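PDB 3QV2: 5-cytosine DNA methyltransferase from Entamoeba histolytica, which probably transfers a methyl group from S-adenosylmethionine to carbon 5 of cytosine in DNA or tRNA, as a DNMT2-type member of the C5-methyltransferase family. Local coordinates for residues L111-L116 / Y144-K149; K122-F127 / A177-F182. All blocks are in the same frame, centred on the assembly; numbering follows the deposited sequence.

Contact 1. Residues L111-L116 / Y144-K149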
ATOM      1  N   LEU A 111      19.096  -5.823  -1.426  1.00 11.65           N
ATOM      2  CA  LEU A 111      18.778  -5.580  -2.829  1.00 12.53           C
ATOM      3  C   LEU A 111      19.606  -4.451  -3.437  1.00 12.71           C
ATOM      4  O   LEU A 111      20.048  -4.545  -4.581  1.00 14.74           O
ATOM      5  CB  LEU A 111      17.287  -5.285  -3.004  1.00 10.31           C
ATOM      6  CG  LEU A 111      16.328  -6.417  -2.632  1.00 12.22           C
ATOM      7  CD1 LEU A 111      14.881  -6.000  -2.862  1.00 15.76           C
ATOM      8  CD2 LEU A 111      16.656  -7.677  -3.418  1.00  7.07           C
ATOM      9  N   TYR A 112      19.815  -3.384  -2.672  1.00 11.65           N
ATOM     10  CA  TYR A 112      20.524  -2.215  -3.184  1.00 13.61           C
ATOM     11  C   TYR A 112      22.036  -2.278  -2.967  1.00 15.98           C
ATOM     12  O   TYR A 112      22.806  -1.778  -3.786  1.00 20.14           O
ATOM     13  CB  TYR A 112      19.934  -0.925  -2.606  1.00 14.35           C
ATOM     14  CG  TYR A 112      18.546  -0.616  -3.125  1.00 15.37           C
ATOM     15  CD1 TYR A 112      18.369   0.053  -4.329  1.00 16.46           C
ATOM     16  CD2 TYR A 112      17.413  -0.999  -2.416  1.00 12.69           C
ATOM     17  CE1 TYR A 112      17.106   0.333  -4.812  1.00 17.80           C
ATOM     18  CE2 TYR A 112      16.144  -0.721  -2.894  1.00 13.56           C
ATOM     19  CZ  TYR A 112      15.998  -0.054  -4.093  1.00 16.79           C
ATOM     20  OH  TYR A 112      14.740   0.228  -4.579  1.00 18.50           O
ATOM     21  N   ARG A 113      22.460  -2.893  -1.867  1.00 14.81           N
ATOM     22  CA  ARG A 113      23.885  -3.052  -1.588  1.00 14.11           C
ATOM     23  C   ARG A 113      24.503  -4.144  -2.452  1.00 15.00           C
ATOM     24  O   ARG A 113      25.538  -3.939  -3.085  1.00 16.88           O
ATOM     25  CB  ARG A 113      24.118  -3.413  -0.120  1.00 16.73           C
ATOM     26  CG  ARG A 113      23.922  -2.283   0.873  1.00 20.54           C
ATOM     27  CD  ARG A 113      24.088  -2.812   2.289  1.00 20.63           C
ATOM     28  NE  ARG A 113      24.027  -1.760   3.298  1.00 21.27           N
ATOM     29  CZ  ARG A 113      23.969  -1.988   4.606  1.00 19.38           C
ATOM     30  NH1 ARG A 113      23.956  -3.235   5.060  1.00 16.95           N
ATOM     31  NH2 ARG A 113      23.918  -0.976   5.460  1.00 20.56           N
ATOM     32  N   ASP A 114      23.857  -5.305  -2.472  1.00 11.43           N
ATOM     33  CA  ASP A 114      24.474  -6.510  -3.010  1.00 15.64           C
ATOM     34  C   ASP A 114      24.040  -6.878  -4.429  1.00 17.32           C
ATOM     35  O   ASP A 114      24.747  -7.605  -5.124  1.00 16.82           O
ATOM     36  CB  ASP A 114      24.220  -7.687  -2.065  1.00 18.16           C
ATOM     37  CG  ASP A 114      24.630  -7.384  -0.637  1.00 19.78           C
ATOM     38  OD1 ASP A 114      25.602  -6.625  -0.445  1.00 19.94           O
ATOM     39  OD2 ASP A 114      23.980  -7.900   0.296  1.00 24.70           O
ATOM     40  N   ILE A 115      22.886  -6.380  -4.861  1.00 15.00           N
ATOM     41  CA  ILE A 115      22.348  -6.758  -6.165  1.00 15.88           C
ATOM     42  C   ILE A 115      22.497  -5.672  -7.228  1.00 16.14           C
ATOM     43  O   ILE A 115      23.229  -5.840  -8.204  1.00 15.80           O
ATOM     44  CB  ILE A 115      20.860  -7.152  -6.073  1.00 17.12           C
ATOM     45  CG1 ILE A 115      20.653  -8.208  -4.986  1.00 16.76           C
ATOM     46  CG2 ILE A 115      20.357  -7.646  -7.421  1.00 15.76           C
ATOM     47  CD1 ILE A 115      21.414  -9.490  -5.232  1.00 14.69           C
ATOM     48  N   LEU A 116      21.801  -4.559  -7.026  1.00 15.20           N
ATOM     49  CA  LEU A 116      21.709  -3.499  -8.032  1.00 15.45           C
ATOM     50  C   LEU A 116      23.043  -3.077  -8.660  1.00 12.65           C
ATOM     51  O   LEU A 116      23.148  -2.989  -9.881  1.00 13.90           O
ATOM     52  CB  LEU A 116      20.972  -2.281  -7.458  1.00 15.54           C
ATOM     53  CG  LEU A 116      20.625  -1.144  -8.422  1.00 18.98           C
ATOM     54  CD1 LEU A 116      19.319  -0.479  -8.021  1.00 21.57           C
ATOM     55  CD2 LEU A 116      21.750  -0.123  -8.492  1.00 20.04           C
ATOM     56  N   TYR A 144      19.472   5.926  -1.305  1.00  8.44           N
ATOM     57  CA  TYR A 144      19.527   7.109  -2.156  1.00 10.73           C
ATOM     58  C   TYR A 144      20.924   7.285  -2.738  1.00 13.74           C
ATOM     59  O   TYR A 144      21.083   7.479  -3.942  1.00 13.47           O
ATOM     60  CB  TYR A 144      19.117   8.357  -1.370  1.00 13.06           C
ATOM     61  CG  TYR A 144      19.084   9.624  -2.197  1.00 15.05           C
ATOM     62  CD1 TYR A 144      17.927  10.016  -2.858  1.00 17.73           C
ATOM     63  CD2 TYR A 144      20.208  10.430  -2.314  1.00 14.56           C
ATOM     64  CE1 TYR A 144      17.891  11.173  -3.613  1.00 21.04           C
ATOM     65  CE2 TYR A 144      20.183  11.588  -3.067  1.00 17.15           C
ATOM     66  CZ  TYR A 144      19.021  11.956  -3.715  1.00 24.26           C
ATOM     67  OH  TYR A 144      18.987  13.107  -4.468  1.00 30.58           O
ATOM     68  N   ASN A 145      21.934   7.211  -1.876  1.00 15.30           N
ATOM     69  CA  ASN A 145      23.321   7.315  -2.313  1.00 18.37           C
ATOM     70  C   ASN A 145      23.679   6.248  -3.343  1.00 16.89           C
ATOM     71  O   ASN A 145      24.303   6.543  -4.360  1.00 17.49           O
ATOM     72  CB  ASN A 145      24.275   7.235  -1.117  1.00 23.37           C
ATOM     73  CG  ASN A 145      24.259   8.495  -0.272  1.00 31.58           C
ATOM     74  OD1 ASN A 145      24.126   9.604  -0.790  1.00 34.11           O
ATOM     75  ND2 ASN A 145      24.398   8.329   1.038  1.00 31.96           N
ATOM     76  N   ILE A 146      23.281   5.008  -3.073  1.00 15.59           N
ATOM     77  CA  ILE A 146      23.545   3.909  -3.993  1.00 16.15           C
ATOM     78  C   ILE A 146      22.920   4.181  -5.359  1.00 15.99           C
ATOM     79  O   ILE A 146      23.581   4.058  -6.390  1.00 17.83           O
ATOM     80  CB  ILE A 146      23.015   2.570  -3.449  1.00 16.70           C
ATOM     81  CG1 ILE A 146      23.803   2.146  -2.208  1.00 16.50           C
ATOM     82  CG2 ILE A 146      23.094   1.494  -4.517  1.00 15.13           C
ATOM     83  CD1 ILE A 146      23.325   0.848  -1.596  1.00 17.96           C
ATOM     84  N   LEU A 147      21.645   4.556  -5.357  1.00 14.75           N
ATOM     85  CA  LEU A 147      20.941   4.874  -6.593  1.00 15.40           C
ATOM     86  C   LEU A 147      21.644   5.989  -7.361  1.00 16.62           C
ATOM     87  O   LEU A 147      21.834   5.894  -8.573  1.00 21.23           O
ATOM     88  CB  LEU A 147      19.489   5.263  -6.304  1.00 16.02           C
ATOM     89  CG  LEU A 147      18.571   4.130  -5.841  1.00 16.33           C
ATOM     90  CD1 LEU A 147      17.203   4.665  -5.449  1.00 13.64           C
ATOM     91  CD2 LEU A 147      18.445   3.075  -6.929  1.00 15.97           C
ATOM     92  N   ILE A 148      22.031   7.045  -6.651  1.00 15.88           N
ATOM     93  CA  ILE A 148      22.742   8.160  -7.266  1.00 15.60           C
ATOM     94  C   ILE A 148      24.058   7.701  -7.885  1.00 19.06           C
ATOM     95  O   ILE A 148      24.358   8.020  -9.036  1.00 18.33           O
ATOM     96  CB  ILE A 148      23.024   9.282  -6.250  1.00 21.25           C
ATOM     97  CG1 ILE A 148      21.732  10.030  -5.917  1.00 20.66           C
ATOM     98  CG2 ILE A 148      24.060  10.249  -6.801  1.00 22.14           C
ATOM     99  CD1 ILE A 148      21.067  10.656  -7.124  1.00 23.62           C
ATOM    100  N   LYS A 149      24.836   6.949  -7.115  1.00 17.58           N
ATOM    101  CA  LYS A 149      26.118   6.444  -7.585  1.00 18.54           C
ATOM    102  C   LYS A 149      25.947   5.551  -8.812  1.00 20.28           C
ATOM    103  O   LYS A 149      26.844   5.452  -9.649  1.00 26.05           O
ATOM    104  CB  LYS A 149      26.838   5.683  -6.468  1.00 22.69           C
ATOM    105  CG  LYS A 149      28.159   5.061  -6.890  1.00 32.27           C
ATOM    106  CD  LYS A 149      28.841   4.366  -5.726  1.00 39.46           C
ATOM    107  CE  LYS A 149      30.094   3.632  -6.182  1.00 43.00           C
ATOM    108  NZ  LYS A 149      29.787   2.577  -7.189  1.00 44.26           N
TER
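The helical turns within 111-116 and 144-149 cross with their N-to-C directions 45° apart and their axes 9.9 Å apart at closest approach, Tyr112 and Ile146 lying nearest each other. They belong to helices 106-115 and 138-149, which flank strand 125-130 in sequence and pack on the same face of the Rossmann-like sheet of this class I methyltransferase. Residues 111-115 include a wider pi-type turn, in which Leu116 N bonds to Leu111 O while the bond from Ile115 N to that oxygen is weak.

Apolar packing makes the contact. Ile146 is the central piece: its CG1 branch runs out extended (chi2 179°) and ends in CD1, which rests against the backbone carbonyl of Tyr112 and reaches Tyr112 CB at 4.0 Å, while its other branch, CG2, lies 3.4 Å from Tyr112 O. The beta-branched isoleucine suits this place because its two apolar arms both reach the Tyr112 carbonyl. The Ile146 and Arg113 side chains cross at about a right angle, CD1 meeting the methylene CG at 4.0 Å; the Arg113 guanidinium lies farther out, in a salt bridge with Glu142 of the second helix.

Deeper in, the Tyr112 ring and Leu147 cross obliquely. Tyr112 CG is set anti to its own carbonyl carbon (chi1 -69°). Leu147 CD2 lies at the ring's edge, near its plane. Tyr112 and Leu147 both also touch Ile126 of the strand beneath, so aromatic and leucine carbons fill the layer between helices and sheet. One turn on from Tyr112, Leu116 crosses Leu147 at about a right angle. Leu147 CD2 is thus shared, 3.7 Å from Tyr112 CE1 and 3.8 Å from Leu116 CD1.

Contact 2. Residues K122-F127 / A177-F182. With SO4 (sulfate ion), chain D.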
ATOM      1  N   LYS A 122      20.849  -2.872 -15.059  1.00 19.60           N
ATOM      2  CA  LYS A 122      20.091  -2.278 -13.967  1.00 21.32           C
ATOM      3  C   LYS A 122      18.668  -2.012 -14.433  1.00 17.77           C
ATOM      4  O   LYS A 122      18.454  -1.652 -15.590  1.00 14.36           O
ATOM      5  CB  LYS A 122      20.741  -0.971 -13.512  1.00 21.42           C
ATOM      6  CG  LYS A 122      22.077  -1.151 -12.806  1.00 25.50           C
ATOM      7  CD  LYS A 122      22.653   0.178 -12.337  1.00 27.00           C
ATOM      8  CE  LYS A 122      23.104   1.037 -13.508  1.00 30.38           C
ATOM      9  NZ  LYS A 122      24.283   0.454 -14.210  1.00 35.09           N
ATOM     10  N   PRO A 123      17.686  -2.193 -13.535  1.00 20.27           N
ATOM     11  CA  PRO A 123      16.291  -1.894 -13.873  1.00 15.67           C
ATOM     12  C   PRO A 123      16.150  -0.446 -14.323  1.00 14.06           C
ATOM     13  O   PRO A 123      16.642   0.456 -13.645  1.00 12.85           O
ATOM     14  CB  PRO A 123      15.548  -2.123 -12.551  1.00 15.22           C
ATOM     15  CG  PRO A 123      16.605  -2.089 -11.492  1.00 17.08           C
ATOM     16  CD  PRO A 123      17.833  -2.637 -12.141  1.00 19.49           C
ATOM     17  N   LYS A 124      15.498  -0.229 -15.459  1.00 15.18           N
ATOM     18  CA  LYS A 124      15.349   1.116 -16.005  1.00 16.24           C
ATOM     19  C   LYS A 124      14.340   1.953 -15.221  1.00 15.09           C
ATOM     20  O   LYS A 124      14.315   3.176 -15.342  1.00 16.35           O
ATOM     21  CB  LYS A 124      14.962   1.054 -17.485  1.00 16.93           C
ATOM     22  CG  LYS A 124      15.996   0.359 -18.359  1.00 19.11           C
ATOM     23  CD  LYS A 124      15.540   0.276 -19.806  1.00 23.43           C
ATOM     24  CE  LYS A 124      16.570  -0.438 -20.666  1.00 25.22           C
ATOM     25  NZ  LYS A 124      16.859  -1.807 -20.154  1.00 25.86           N
ATOM     26  N   HIS A 125      13.511   1.288 -14.423  1.00  9.50           N
ATOM     27  CA  HIS A 125      12.539   1.976 -13.580  1.00  8.73           C
ATOM     28  C   HIS A 125      12.429   1.304 -12.218  1.00 10.30           C
ATOM     29  O   HIS A 125      12.359   0.078 -12.124  1.00  7.91           O
ATOM     30  CB  HIS A 125      11.164   2.022 -14.251  1.00  7.48           C
ATOM     31  CG  HIS A 125      11.141   2.799 -15.531  1.00  6.10           C
ATOM     32  ND1 HIS A 125      11.479   2.242 -16.746  1.00  5.46           N
ATOM     33  CD2 HIS A 125      10.824   4.089 -15.785  1.00  6.59           C
ATOM     34  CE1 HIS A 125      11.370   3.156 -17.692  1.00 11.43           C
ATOM     35  NE2 HIS A 125      10.975   4.287 -17.137  1.00 13.02           N
ATOM     36  N   ILE A 126      12.423   2.114 -11.164  1.00 14.11           N
ATOM     37  CA  ILE A 126      12.246   1.619  -9.804  1.00 10.53           C
ATOM     38  C   ILE A 126      11.179   2.431  -9.081  1.00 11.60           C
ATOM     39  O   ILE A 126      11.173   3.661  -9.144  1.00  5.92           O
ATOM     40  CB  ILE A 126      13.547   1.698  -8.991  1.00 10.44           C
ATOM     41  CG1 ILE A 126      14.677   0.954  -9.701  1.00  8.38           C
ATOM     42  CG2 ILE A 126      13.333   1.138  -7.590  1.00  5.60           C
ATOM     43  CD1 ILE A 126      15.976   0.961  -8.930  1.00 10.37           C
ATOM     44  N   PHE A 127      10.281   1.737  -8.392  1.00 10.53           N
ATOM     45  CA  PHE A 127       9.248   2.400  -7.610  1.00 12.62           C
ATOM     46  C   PHE A 127       9.230   1.857  -6.187  1.00 14.93           C
ATOM     47  O   PHE A 127       9.083   0.654  -5.972  1.00 16.62           O
ATOM     48  CB  PHE A 127       7.876   2.221  -8.263  1.00 11.22           C
ATOM     49  CG  PHE A 127       6.791   3.044  -7.629  1.00 12.17           C
ATOM     50  CD1 PHE A 127       6.429   4.268  -8.166  1.00 11.56           C
ATOM     51  CD2 PHE A 127       6.139   2.597  -6.494  1.00  9.95           C
ATOM     52  CE1 PHE A 127       5.432   5.029  -7.585  1.00 10.71           C
ATOM     53  CE2 PHE A 127       5.143   3.353  -5.907  1.00  7.23           C
ATOM     54  CZ  PHE A 127       4.789   4.571  -6.454  1.00  9.00           C
ATOM     55  N   ALA A 177      12.491   6.254  -9.232  1.00 14.92           N
ATOM     56  CA  ALA A 177      13.850   6.289  -9.752  1.00 12.54           C
ATOM     57  C   ALA A 177      13.934   5.655 -11.134  1.00 15.21           C
ATOM     58  O   ALA A 177      13.275   4.655 -11.409  1.00 16.62           O
ATOM     59  CB  ALA A 177      14.801   5.594  -8.789  1.00  6.46           C
ATOM     60  N   ARG A 178      14.746   6.250 -12.000  1.00 11.55           N
ATOM     61  CA  ARG A 178      14.950   5.726 -13.344  1.00 13.28           C
ATOM     62  C   ARG A 178      16.242   6.276 -13.940  1.00 14.07           C
ATOM     63  O   ARG A 178      16.834   7.212 -13.404  1.00 13.09           O
ATOM     64  CB  ARG A 178      13.756   6.056 -14.241  1.00 10.01           C
ATOM     65  CG  ARG A 178      13.629   7.523 -14.604  1.00 12.29           C
ATOM     66  CD  ARG A 178      12.297   7.810 -15.269  1.00 14.07           C
ATOM     67  NE  ARG A 178      12.320   9.059 -16.023  1.00 15.74           N
ATOM     68  CZ  ARG A 178      11.247   9.619 -16.569  1.00 15.03           C
ATOM     69  NH1 ARG A 178      10.062   9.042 -16.437  1.00 13.52           N
ATOM     70  NH2 ARG A 178      11.357  10.756 -17.243  1.00 13.89           N
ATOM     71  N   LEU A 179      16.674   5.692 -15.053  1.00 13.55           N
ATOM     72  CA  LEU A 179      17.960   6.042 -15.649  1.00 12.18           C
ATOM     73  C   LEU A 179      17.871   7.237 -16.596  1.00 11.87           C
ATOM     74  O   LEU A 179      18.890   7.741 -17.068  1.00 10.68           O
ATOM     75  CB  LEU A 179      18.550   4.831 -16.372  1.00 13.44           C
ATOM     76  CG  LEU A 179      18.719   3.584 -15.502  1.00 11.19           C
ATOM     77  CD1 LEU A 179      19.176   2.405 -16.341  1.00 12.11           C
ATOM     78  CD2 LEU A 179      19.697   3.853 -14.371  1.00 14.52           C
ATOM     79  N   THR A 180      16.652   7.685 -16.872  1.00 10.96           N
ATOM     80  CA  THR A 180      16.448   8.871 -17.697  1.00 11.49           C
ATOM     81  C   THR A 180      15.948  10.025 -16.837  1.00 13.99           C
ATOM     82  O   THR A 180      15.154   9.820 -15.920  1.00 15.50           O
ATOM     83  CB  THR A 180      15.439   8.611 -18.827  1.00 10.34           C
ATOM     84  OG1 THR A 180      14.147   8.346 -18.266  1.00 15.75           O
ATOM     85  CG2 THR A 180      15.878   7.424 -19.673  1.00  5.71           C
ATOM     86  N   PRO A 181      16.415  11.246 -17.127  1.00 13.21           N
ATOM     87  CA  PRO A 181      15.970  12.419 -16.369  1.00 12.97           C
ATOM     88  C   PRO A 181      14.496  12.720 -16.618  1.00 15.66           C
ATOM     89  O   PRO A 181      13.980  12.430 -17.699  1.00 15.73           O
ATOM     90  CB  PRO A 181      16.850  13.546 -16.919  1.00 13.66           C
ATOM     91  CG  PRO A 181      17.237  13.090 -18.283  1.00 15.35           C
ATOM     92  CD  PRO A 181      17.381  11.600 -18.182  1.00 13.60           C
ATOM     93  N   PHE A 182      13.826  13.286 -15.618  1.00 15.17           N
ATOM     94  CA  PHE A 182      12.421  13.651 -15.746  1.00 14.44           C
ATOM     95  C   PHE A 182      12.283  15.010 -16.425  1.00 16.60           C
ATOM     96  O   PHE A 182      12.676  16.033 -15.864  1.00 20.02           O
ATOM     97  CB  PHE A 182      11.747  13.685 -14.372  1.00 15.19           C
ATOM     98  CG  PHE A 182      11.737  12.358 -13.666  1.00 16.39           C
ATOM     99  CD1 PHE A 182      10.634  11.524 -13.747  1.00 16.14           C
ATOM    100  CD2 PHE A 182      12.829  11.945 -12.920  1.00 14.93           C
ATOM    101  CE1 PHE A 182      10.620  10.304 -13.096  1.00 13.80           C
ATOM    102  CE2 PHE A 182      12.823  10.727 -12.267  1.00 15.61           C
ATOM    103  CZ  PHE A 182      11.716   9.905 -12.355  1.00 13.74           C
TER
HETATM  104  S   SO4 D 325      14.949  -4.436 -21.698  1.00 68.91           S
HETATM  105  O1  SO4 D 325      14.954  -5.422 -20.621  1.00 67.38           O
HETATM  106  O2  SO4 D 325      14.390  -3.174 -21.223  1.00 65.97           O
HETATM  107  O3  SO4 D 325      16.323  -4.218 -22.147  1.00 71.40           O
HETATM  108  O4  SO4 D 325      14.138  -4.936 -22.804  1.00 68.89           O
HETATM  109  O   HOH W   1      14.438   4.889 -17.587  1.00 12.84           O
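His125 and Ile126 pair with Arg178 and Ala177 where strands 125-130 and 172-178 run antiparallel within the mixed sheet of the methyltransferase fold. The tight part is the Ile126-Ala177 pair, closed by two backbone bonds: Ile126 N to Ala177 O at 2.7 Å and Ala177 N to Ile126 O at 2.9 Å (173°). On that face Ile126 CB meets the small Ala177 CB at 4.1 Å. On the other, His125 and Arg178 lie side by side, with ring and guanidinium planes 84° apart; His125 CD2 rests 3.9 Å from Arg178 CB.

Before His125 and after Arg178 the pairing slackens. Leu179 N reaches Lys124 O only weakly at 3.5 Å, and a water donates to that oxygen. Exposed Lys124, bent at chi4, brings NZ 3.0 Å from O2 of a sulfate, probably from the crystallisation liquor, and binds O3 weakly.

Arg178 ties down its own chain: NE bonds to Thr180 O and NH2 to Pro181 O, both in the guanidinium plane, and Phe182 CD1 lies over the guanidinium centre, 3.5 Å above its plane. Asp323, salt-bridged to NH1, would probably balance this charge, while Asp324, bonded to His125 NE2 and weakly paired with Arg178, probably adds negative surroundings.

Overall arrangement
Both contacts are largely buried and share strand 125-130 as common ground: Ile126, paired with Ala177 in contact 2, packs beneath Tyr112, Leu116 and Leu147 of contact 1. Leu147 CD2 and Ile126 CD1 are 3.8 Å apart. Helix 106-115, the strand and helix 138-149 follow one another in the chain, whereas strand 172-178 returns later to join the sheet. Contact 1 therefore joins helices over the sheet through apolar carbons, with Arg113 at its exposed margin; contact 2 joins neighbouring strands through backbone bonds. On the face bearing His125 and Arg178, these two polar side chains meet acidic residues near the C-terminal end.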